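Local coordinates for protein probable ribosomal RNA small subunit methyltransferase (Thermus thermophilus, PDB 3DMH) that transfers a methyl group from S-adenosylmethionine to the N2 atom of a guanosine in 16S ribosomal RNA, at residues W186-A191 / E197-H202; L247-A252 / L269-G274. All blocks are in the same frame, centred on the assembly; numbering follows the deposited sequence.

Interaction 1. Residues W186-A191 / E197-H202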
ATOM      1  N   TRP A 186     -13.984   6.079  -7.914  1.00 26.97           N
ATOM      2  CA  TRP A 186     -13.160   5.776  -9.062  1.00 25.87           C
ATOM      3  C   TRP A 186     -12.837   7.004  -9.883  1.00 26.21           C
ATOM      4  O   TRP A 186     -13.709   7.846 -10.136  1.00 26.46           O
ATOM      5  CB  TRP A 186     -13.834   4.736  -9.931  1.00 25.56           C
ATOM      6  CG  TRP A 186     -13.751   3.346  -9.394  1.00 25.01           C
ATOM      7  CD1 TRP A 186     -14.700   2.692  -8.670  1.00 24.93           C
ATOM      8  CD2 TRP A 186     -12.657   2.426  -9.552  1.00 23.67           C
ATOM      9  NE1 TRP A 186     -14.270   1.418  -8.360  1.00 24.93           N
ATOM     10  CE2 TRP A 186     -13.021   1.231  -8.894  1.00 24.00           C
ATOM     11  CE3 TRP A 186     -11.406   2.499 -10.190  1.00 23.51           C
ATOM     12  CZ2 TRP A 186     -12.184   0.113  -8.854  1.00 24.94           C
ATOM     13  CZ3 TRP A 186     -10.569   1.388 -10.144  1.00 23.76           C
ATOM     14  CH2 TRP A 186     -10.963   0.213  -9.482  1.00 24.90           C
ATOM     15  N   ARG A 187     -11.579   7.095 -10.290  1.00 24.32           N
ATOM     16  CA  ARG A 187     -11.127   8.096 -11.243  1.00 23.81           C
ATOM     17  C   ARG A 187     -10.480   7.406 -12.434  1.00 23.10           C
ATOM     18  O   ARG A 187      -9.979   6.288 -12.326  1.00 22.18           O
ATOM     19  CB  ARG A 187     -10.144   9.081 -10.590  1.00 24.24           C
ATOM     20  CG  ARG A 187     -10.726   9.912  -9.427  1.00 26.67           C
ATOM     21  CD  ARG A 187     -11.945  10.740  -9.825  1.00 31.17           C
ATOM     22  NE  ARG A 187     -12.506  11.471  -8.685  1.00 33.76           N
ATOM     23  CZ  ARG A 187     -13.589  11.109  -7.999  1.00 35.32           C
ATOM     24  NH1 ARG A 187     -14.277  10.020  -8.328  1.00 35.98           N
ATOM     25  NH2 ARG A 187     -14.003  11.856  -6.981  1.00 36.92           N
ATOM     26  N   ALA A 188     -10.506   8.071 -13.583  1.00 22.38           N
ATOM     27  CA  ALA A 188      -9.836   7.565 -14.773  1.00 21.95           C
ATOM     28  C   ALA A 188      -9.107   8.717 -15.441  1.00 21.57           C
ATOM     29  O   ALA A 188      -9.524   9.874 -15.327  1.00 22.81           O
ATOM     30  CB  ALA A 188     -10.846   6.952 -15.738  1.00 22.49           C
ATOM     31  N   PHE A 189      -8.021   8.395 -16.134  1.00 21.11           N
ATOM     32  CA  PHE A 189      -7.332   9.377 -16.964  1.00 20.54           C
ATOM     33  C   PHE A 189      -6.644   8.658 -18.122  1.00 20.39           C
ATOM     34  O   PHE A 189      -6.317   7.486 -18.025  1.00 19.67           O
ATOM     35  CB  PHE A 189      -6.335  10.192 -16.134  1.00 20.51           C
ATOM     36  CG  PHE A 189      -5.115   9.411 -15.713  1.00 19.55           C
ATOM     37  CD1 PHE A 189      -3.978   9.420 -16.518  1.00 20.91           C
ATOM     38  CD2 PHE A 189      -5.106   8.660 -14.534  1.00 21.22           C
ATOM     39  CE1 PHE A 189      -2.844   8.707 -16.162  1.00 20.72           C
ATOM     40  CE2 PHE A 189      -3.972   7.955 -14.161  1.00 22.23           C
ATOM     41  CZ  PHE A 189      -2.840   7.965 -14.971  1.00 21.88           C
ATOM     42  N   SER A 190      -6.443   9.358 -19.236  1.00 20.39           N
ATOM     43  CA  SER A 190      -5.772   8.733 -20.365  1.00 21.16           C
ATOM     44  C   SER A 190      -4.347   9.260 -20.522  1.00 21.23           C
ATOM     45  O   SER A 190      -4.056  10.398 -20.153  1.00 21.75           O
ATOM     46  CB  SER A 190      -6.578   8.917 -21.650  1.00 21.63           C
ATOM     47  OG  SER A 190      -6.235  10.126 -22.301  1.00 23.41           O
ATOM     48  N   ALA A 191      -3.470   8.421 -21.062  1.00 21.18           N
ATOM     49  CA  ALA A 191      -2.083   8.785 -21.311  1.00 22.01           C
ATOM     50  C   ALA A 191      -1.577   8.072 -22.562  1.00 22.26           C
ATOM     51  O   ALA A 191      -1.994   6.945 -22.854  1.00 23.04           O
ATOM     52  CB  ALA A 191      -1.211   8.430 -20.119  1.00 22.46           C
ATOM     53  N   GLU A 197      -2.199   4.446 -26.737  1.00 23.46           N
ATOM     54  CA  GLU A 197      -3.118   5.088 -25.798  1.00 23.80           C
ATOM     55  C   GLU A 197      -3.577   4.143 -24.713  1.00 22.96           C
ATOM     56  O   GLU A 197      -3.997   3.024 -25.010  1.00 23.09           O
ATOM     57  CB  GLU A 197      -4.360   5.589 -26.530  1.00 24.21           C
ATOM     58  CG  GLU A 197      -4.103   6.753 -27.462  1.00 26.27           C
ATOM     59  CD  GLU A 197      -3.669   8.017 -26.730  1.00 29.78           C
ATOM     60  OE1 GLU A 197      -4.127   8.249 -25.584  1.00 31.08           O
ATOM     61  OE2 GLU A 197      -2.871   8.782 -27.320  1.00 32.01           O
ATOM     62  N   TYR A 198      -3.517   4.617 -23.467  1.00 22.23           N
ATOM     63  CA  TYR A 198      -3.996   3.867 -22.300  1.00 21.72           C
ATOM     64  C   TYR A 198      -4.965   4.714 -21.493  1.00 21.99           C
ATOM     65  O   TYR A 198      -4.787   5.927 -21.371  1.00 22.67           O
ATOM     66  CB  TYR A 198      -2.825   3.432 -21.405  1.00 21.62           C
ATOM     67  CG  TYR A 198      -1.826   2.559 -22.121  1.00 20.75           C
ATOM     68  CD1 TYR A 198      -1.966   1.170 -22.143  1.00 22.22           C
ATOM     69  CD2 TYR A 198      -0.765   3.124 -22.824  1.00 21.44           C
ATOM     70  CE1 TYR A 198      -1.058   0.370 -22.824  1.00 21.63           C
ATOM     71  CE2 TYR A 198       0.139   2.336 -23.509  1.00 20.44           C
ATOM     72  CZ  TYR A 198      -0.012   0.965 -23.513  1.00 21.79           C
ATOM     73  OH  TYR A 198       0.895   0.192 -24.200  1.00 22.20           O
ATOM     74  N   THR A 199      -5.996   4.074 -20.941  1.00 20.75           N
ATOM     75  CA  THR A 199      -6.849   4.727 -19.961  1.00 20.51           C
ATOM     76  C   THR A 199      -6.677   3.999 -18.648  1.00 20.11           C
ATOM     77  O   THR A 199      -7.110   2.854 -18.506  1.00 20.83           O
ATOM     78  CB  THR A 199      -8.328   4.722 -20.369  1.00 20.63           C
ATOM     79  OG1 THR A 199      -8.468   5.418 -21.617  1.00 21.81           O
ATOM     80  CG2 THR A 199      -9.170   5.431 -19.325  1.00 22.01           C
ATOM     81  N   PHE A 200      -6.049   4.680 -17.703  1.00 18.98           N
ATOM     82  CA  PHE A 200      -5.868   4.128 -16.363  1.00 19.12           C
ATOM     83  C   PHE A 200      -7.060   4.421 -15.463  1.00 19.02           C
ATOM     84  O   PHE A 200      -7.729   5.451 -15.592  1.00 19.96           O
ATOM     85  CB  PHE A 200      -4.568   4.629 -15.745  1.00 19.60           C
ATOM     86  CG  PHE A 200      -3.345   4.226 -16.513  1.00 18.61           C
ATOM     87  CD1 PHE A 200      -2.778   2.968 -16.341  1.00 19.46           C
ATOM     88  CD2 PHE A 200      -2.772   5.093 -17.436  1.00 19.29           C
ATOM     89  CE1 PHE A 200      -1.645   2.587 -17.057  1.00 19.43           C
ATOM     90  CE2 PHE A 200      -1.646   4.727 -18.168  1.00 19.61           C
ATOM     91  CZ  PHE A 200      -1.071   3.468 -17.973  1.00 20.63           C
ATOM     92  N   HIS A 201      -7.316   3.495 -14.542  1.00 18.80           N
ATOM     93  CA  HIS A 201      -8.448   3.578 -13.630  1.00 18.29           C
ATOM     94  C   HIS A 201      -7.905   3.304 -12.260  1.00 18.58           C
ATOM     95  O   HIS A 201      -7.119   2.378 -12.079  1.00 18.51           O
ATOM     96  CB  HIS A 201      -9.482   2.516 -13.957  1.00 18.93           C
ATOM     97  CG  HIS A 201     -10.274   2.817 -15.185  1.00 19.07           C
ATOM     98  ND1 HIS A 201      -9.783   2.636 -16.464  1.00 22.47           N
ATOM     99  CD2 HIS A 201     -11.519   3.328 -15.332  1.00 19.27           C
ATOM    100  CE1 HIS A 201     -10.702   3.002 -17.341  1.00 21.60           C
ATOM    101  NE2 HIS A 201     -11.763   3.428 -16.680  1.00 23.39           N
ATOM    102  N   HIS A 202      -8.310   4.115 -11.302  1.00 18.45           N
ATOM    103  CA  HIS A 202      -7.851   3.880  -9.937  1.00 18.27           C
ATOM    104  C   HIS A 202      -8.765   4.407  -8.854  1.00 18.43           C
ATOM    105  O   HIS A 202      -9.552   5.349  -9.048  1.00 18.00           O
ATOM    106  CB  HIS A 202      -6.420   4.400  -9.750  1.00 19.44           C
ATOM    107  CG  HIS A 202      -6.282   5.872  -9.949  1.00 22.51           C
ATOM    108  ND1 HIS A 202      -6.723   6.788  -9.017  1.00 25.60           N
ATOM    109  CD2 HIS A 202      -5.758   6.589 -10.970  1.00 25.60           C
ATOM    110  CE1 HIS A 202      -6.473   8.008  -9.457  1.00 26.00           C
ATOM    111  NE2 HIS A 202      -5.892   7.916 -10.639  1.00 27.38           N
TER
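A two-stranded antiparallel hairpin sets R187, F189 and A191 across from H202, F200 and Y198 as three hydrogen-bonded pairs, each joined by two N-H...O=C bonds. At the R187 end the bond from R187 N to H202 O is almost straight (2.9 Å, 173°), whereas F200 N reaches F189 O at 2.8 Å along a more bent line, 140° at the hydrogen. F189, F200 and H202 project from the same face of the hairpin. With CG held between backbone N and carbonyl carbon (chi1 72°), the F189 ring swings over its partner strand: F200 CB sits over one ring face, 4.1 Å from the ring centroid, while at the ring's edge F189 CE2 meets H202 CD2 at 3.9 Å. The side chains of H202 and F189 cross at about a right angle, and H202 NE2 is hydrogen-bonded to G210 N. With F189 replaced by an alanine, F200 CB and the H202 ring edge would probably lose their shared aromatic neighbour, opening a gap between them. On the other face, in the non-hydrogen-bonded pair A188 and H201, A188 CB lies over one face of the imidazole, offset toward its rim, a CH-pi contact 3.7 Å from H201 CD2.

Interaction 2. Residues L247-A252 / L269-G274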
ATOM      1  N   LEU A 247       3.523   0.610 -15.538  1.00 20.24           N
ATOM      2  CA  LEU A 247       4.456  -0.291 -16.253  1.00 19.79           C
ATOM      3  C   LEU A 247       3.746  -1.532 -16.798  1.00 19.82           C
ATOM      4  O   LEU A 247       4.052  -2.015 -17.892  1.00 20.47           O
ATOM      5  CB  LEU A 247       5.616  -0.727 -15.350  1.00 20.00           C
ATOM      6  CG  LEU A 247       6.416   0.392 -14.678  1.00 20.02           C
ATOM      7  CD1 LEU A 247       7.515  -0.165 -13.782  1.00 20.30           C
ATOM      8  CD2 LEU A 247       7.022   1.357 -15.707  1.00 20.66           C
ATOM      9  N   THR A 248       2.808  -2.043 -16.004  1.00 20.52           N
ATOM     10  CA  THR A 248       2.125  -3.303 -16.296  1.00 20.58           C
ATOM     11  C   THR A 248       1.352  -3.273 -17.612  1.00 20.53           C
ATOM     12  O   THR A 248       1.466  -4.190 -18.416  1.00 20.68           O
ATOM     13  CB  THR A 248       1.120  -3.642 -15.178  1.00 20.51           C
ATOM     14  OG1 THR A 248       1.673  -3.289 -13.887  1.00 25.04           O
ATOM     15  CG2 THR A 248       0.700  -5.127 -15.261  1.00 23.31           C
ATOM     16  N   LEU A 249       0.557  -2.230 -17.810  1.00 19.92           N
ATOM     17  CA  LEU A 249      -0.306  -2.173 -19.003  1.00 19.96           C
ATOM     18  C   LEU A 249       0.502  -2.088 -20.296  1.00 20.15           C
ATOM     19  O   LEU A 249       0.275  -2.900 -21.203  1.00 19.95           O
ATOM     20  CB  LEU A 249      -1.365  -1.055 -18.906  1.00 20.52           C
ATOM     21  CG  LEU A 249      -2.731  -1.482 -18.336  1.00 19.58           C
ATOM     22  CD1 LEU A 249      -2.662  -1.849 -16.855  1.00 21.81           C
ATOM     23  CD2 LEU A 249      -3.769  -0.386 -18.554  1.00 20.66           C
ATOM     24  N   PRO A 250       1.453  -1.125 -20.389  1.00 20.01           N
ATOM     25  CA  PRO A 250       2.288  -1.067 -21.602  1.00 20.17           C
ATOM     26  C   PRO A 250       3.043  -2.365 -21.866  1.00 19.98           C
ATOM     27  O   PRO A 250       3.073  -2.819 -23.002  1.00 20.85           O
ATOM     28  CB  PRO A 250       3.265   0.071 -21.298  1.00 19.82           C
ATOM     29  CG  PRO A 250       2.515   0.948 -20.377  1.00 20.45           C
ATOM     30  CD  PRO A 250       1.771  -0.012 -19.479  1.00 21.06           C
ATOM     31  N   LEU A 251       3.630  -2.972 -20.829  1.00 19.95           N
ATOM     32  CA  LEU A 251       4.348  -4.228 -21.053  1.00 20.56           C
ATOM     33  C   LEU A 251       3.427  -5.360 -21.534  1.00 20.66           C
ATOM     34  O   LEU A 251       3.832  -6.171 -22.380  1.00 20.62           O
ATOM     35  CB  LEU A 251       5.166  -4.631 -19.823  1.00 20.67           C
ATOM     36  CG  LEU A 251       6.343  -3.682 -19.532  1.00 21.11           C
ATOM     37  CD1 LEU A 251       6.886  -3.958 -18.140  1.00 23.44           C
ATOM     38  CD2 LEU A 251       7.455  -3.769 -20.597  1.00 22.07           C
ATOM     39  N   ALA A 252       2.191  -5.401 -21.028  1.00 20.89           N
ATOM     40  CA  ALA A 252       1.191  -6.376 -21.505  1.00 21.20           C
ATOM     41  C   ALA A 252       0.818  -6.078 -22.945  1.00 21.44           C
ATOM     42  O   ALA A 252       0.698  -6.992 -23.770  1.00 21.76           O
ATOM     43  CB  ALA A 252      -0.058  -6.367 -20.632  1.00 21.48           C
ATOM     44  N   LEU A 269      -6.877  -3.607  -7.111  1.00 17.81           N
ATOM     45  CA  LEU A 269      -8.194  -3.459  -7.767  1.00 17.72           C
ATOM     46  C   LEU A 269      -8.130  -2.452  -8.900  1.00 18.45           C
ATOM     47  O   LEU A 269      -8.781  -2.617  -9.937  1.00 18.38           O
ATOM     48  CB  LEU A 269      -9.263  -3.027  -6.770  1.00 17.65           C
ATOM     49  CG  LEU A 269      -9.529  -4.061  -5.661  1.00 19.29           C
ATOM     50  CD1 LEU A 269     -10.413  -3.472  -4.571  1.00 20.63           C
ATOM     51  CD2 LEU A 269     -10.168  -5.338  -6.218  1.00 21.49           C
ATOM     52  N   SER A 270      -7.330  -1.409  -8.698  1.00 18.21           N
ATOM     53  CA  SER A 270      -7.101  -0.408  -9.749  1.00 18.04           C
ATOM     54  C   SER A 270      -6.462  -1.010 -10.991  1.00 18.18           C
ATOM     55  O   SER A 270      -6.950  -0.792 -12.111  1.00 18.44           O
ATOM     56  CB  SER A 270      -6.246   0.733  -9.215  1.00 18.47           C
ATOM     57  OG  SER A 270      -6.901   1.380  -8.135  1.00 18.24           O
ATOM     58  N   LEU A 271      -5.389  -1.782 -10.787  1.00 18.62           N
ATOM     59  CA  LEU A 271      -4.760  -2.490 -11.897  1.00 19.51           C
ATOM     60  C   LEU A 271      -5.753  -3.413 -12.618  1.00 18.78           C
ATOM     61  O   LEU A 271      -5.774  -3.458 -13.845  1.00 19.12           O
ATOM     62  CB  LEU A 271      -3.570  -3.299 -11.386  1.00 19.71           C
ATOM     63  CG  LEU A 271      -2.858  -4.218 -12.388  1.00 20.13           C
ATOM     64  CD1 LEU A 271      -2.362  -3.425 -13.620  1.00 21.88           C
ATOM     65  CD2 LEU A 271      -1.709  -4.954 -11.704  1.00 21.24           C
ATOM     66  N   GLN A 272      -6.564  -4.152 -11.855  1.00 18.25           N
ATOM     67  CA  GLN A 272      -7.520  -5.078 -12.467  1.00 18.74           C
ATOM     68  C   GLN A 272      -8.510  -4.338 -13.359  1.00 18.97           C
ATOM     69  O   GLN A 272      -8.815  -4.799 -14.472  1.00 18.91           O
ATOM     70  CB  GLN A 272      -8.230  -5.898 -11.379  1.00 18.49           C
ATOM     71  CG  GLN A 272      -7.307  -6.958 -10.777  1.00 18.77           C
ATOM     72  CD  GLN A 272      -7.875  -7.665  -9.558  1.00 20.03           C
ATOM     73  OE1 GLN A 272      -8.825  -7.198  -8.931  1.00 23.62           O
ATOM     74  NE2 GLN A 272      -7.284  -8.796  -9.212  1.00 22.10           N
ATOM     75  N   LYS A 273      -9.006  -3.194 -12.890  1.00 19.38           N
ATOM     76  CA  LYS A 273      -9.971  -2.415 -13.685  1.00 19.93           C
ATOM     77  C   LYS A 273      -9.298  -1.845 -14.928  1.00 19.66           C
ATOM     78  O   LYS A 273      -9.887  -1.865 -16.016  1.00 19.85           O
ATOM     79  CB  LYS A 273     -10.618  -1.291 -12.865  1.00 19.97           C
ATOM     80  CG  LYS A 273     -11.716  -0.512 -13.627  1.00 21.22           C
ATOM     81  CD  LYS A 273     -12.546   0.353 -12.699  1.00 22.57           C
ATOM     82  CE  LYS A 273     -13.549   1.209 -13.477  1.00 24.85           C
ATOM     83  NZ  LYS A 273     -14.444   1.978 -12.558  1.00 28.21           N
ATOM     84  N   GLY A 274      -8.059  -1.369 -14.778  1.00 19.33           N
ATOM     85  CA  GLY A 274      -7.321  -0.842 -15.939  1.00 19.38           C
ATOM     86  C   GLY A 274      -7.051  -1.898 -17.002  1.00 19.78           C
ATOM     87  O   GLY A 274      -7.235  -1.641 -18.194  1.00 19.06           O
TER
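L249 reaches from helix 248-253 to two residues of helix 265-277, L271 and G274, and its two methyl groups divide the work. CB starts out along the flank of its own helix, and a first torsion of -93°, well off the staggered position, carries CG round toward the second helix. There the chain forks. CD1 meets the tip of L271, with L249 CD1 and L271 CD1 3.6 Å apart, as the two side chains run past one another, pointing opposite ways. CD2 instead rests against backbone: it lies 3.7 Å from G274 O, a carbonyl oxygen that also accepts a hydrogen bond from N278 ND2. From the other side, L271 has CG anti to its backbone N (chi1 174°), which carries CG toward the first helix, and its CD1 ends in the notch between L249 and T248. That one methyl touches T248 at CB, 3.8 Å from L271 CD1, with CG2 and OG1 only slightly farther. The T248 hydroxyl finds its polar partner in D239 OD2, so T248 offers mainly its carbon skeleton to the leucine. The axes of the short segments stay 11.4 Å apart and diverge by 36°, so apolar side-chain ends bridge a wide separation. In the Rossmann-like methyltransferase fold, helix 248-253 joins the parallel strands 236-240 and 257-262, and helix 265-277 leads on from 257-262 to 283-286; L247, beside this contact, touches the bound S-adenosylmethionine, while L251 packs on V237 of strand 236-240.

How the interactions relate
Interaction 1 precedes interaction 2 along the chain, and their centres are 10 Å apart. The hairpin belongs to neither of the two seven-stranded mixed sheets: it comes after the first and before the second, whose helices 248-253 and 265-277 form interaction 2. It lies directly on those helices. Y198 and F200 pack on helix 248-253, the latter on L249, while H201 and H202 meet helix 265-277 and W186 makes a cation-pi contact with K273. N278 also ties the two together, its ND2 bonding both T199 O and G274 O. The hairpin thus covers a helical layer of the methyltransferase domain close to the bound S-adenosylmethionine.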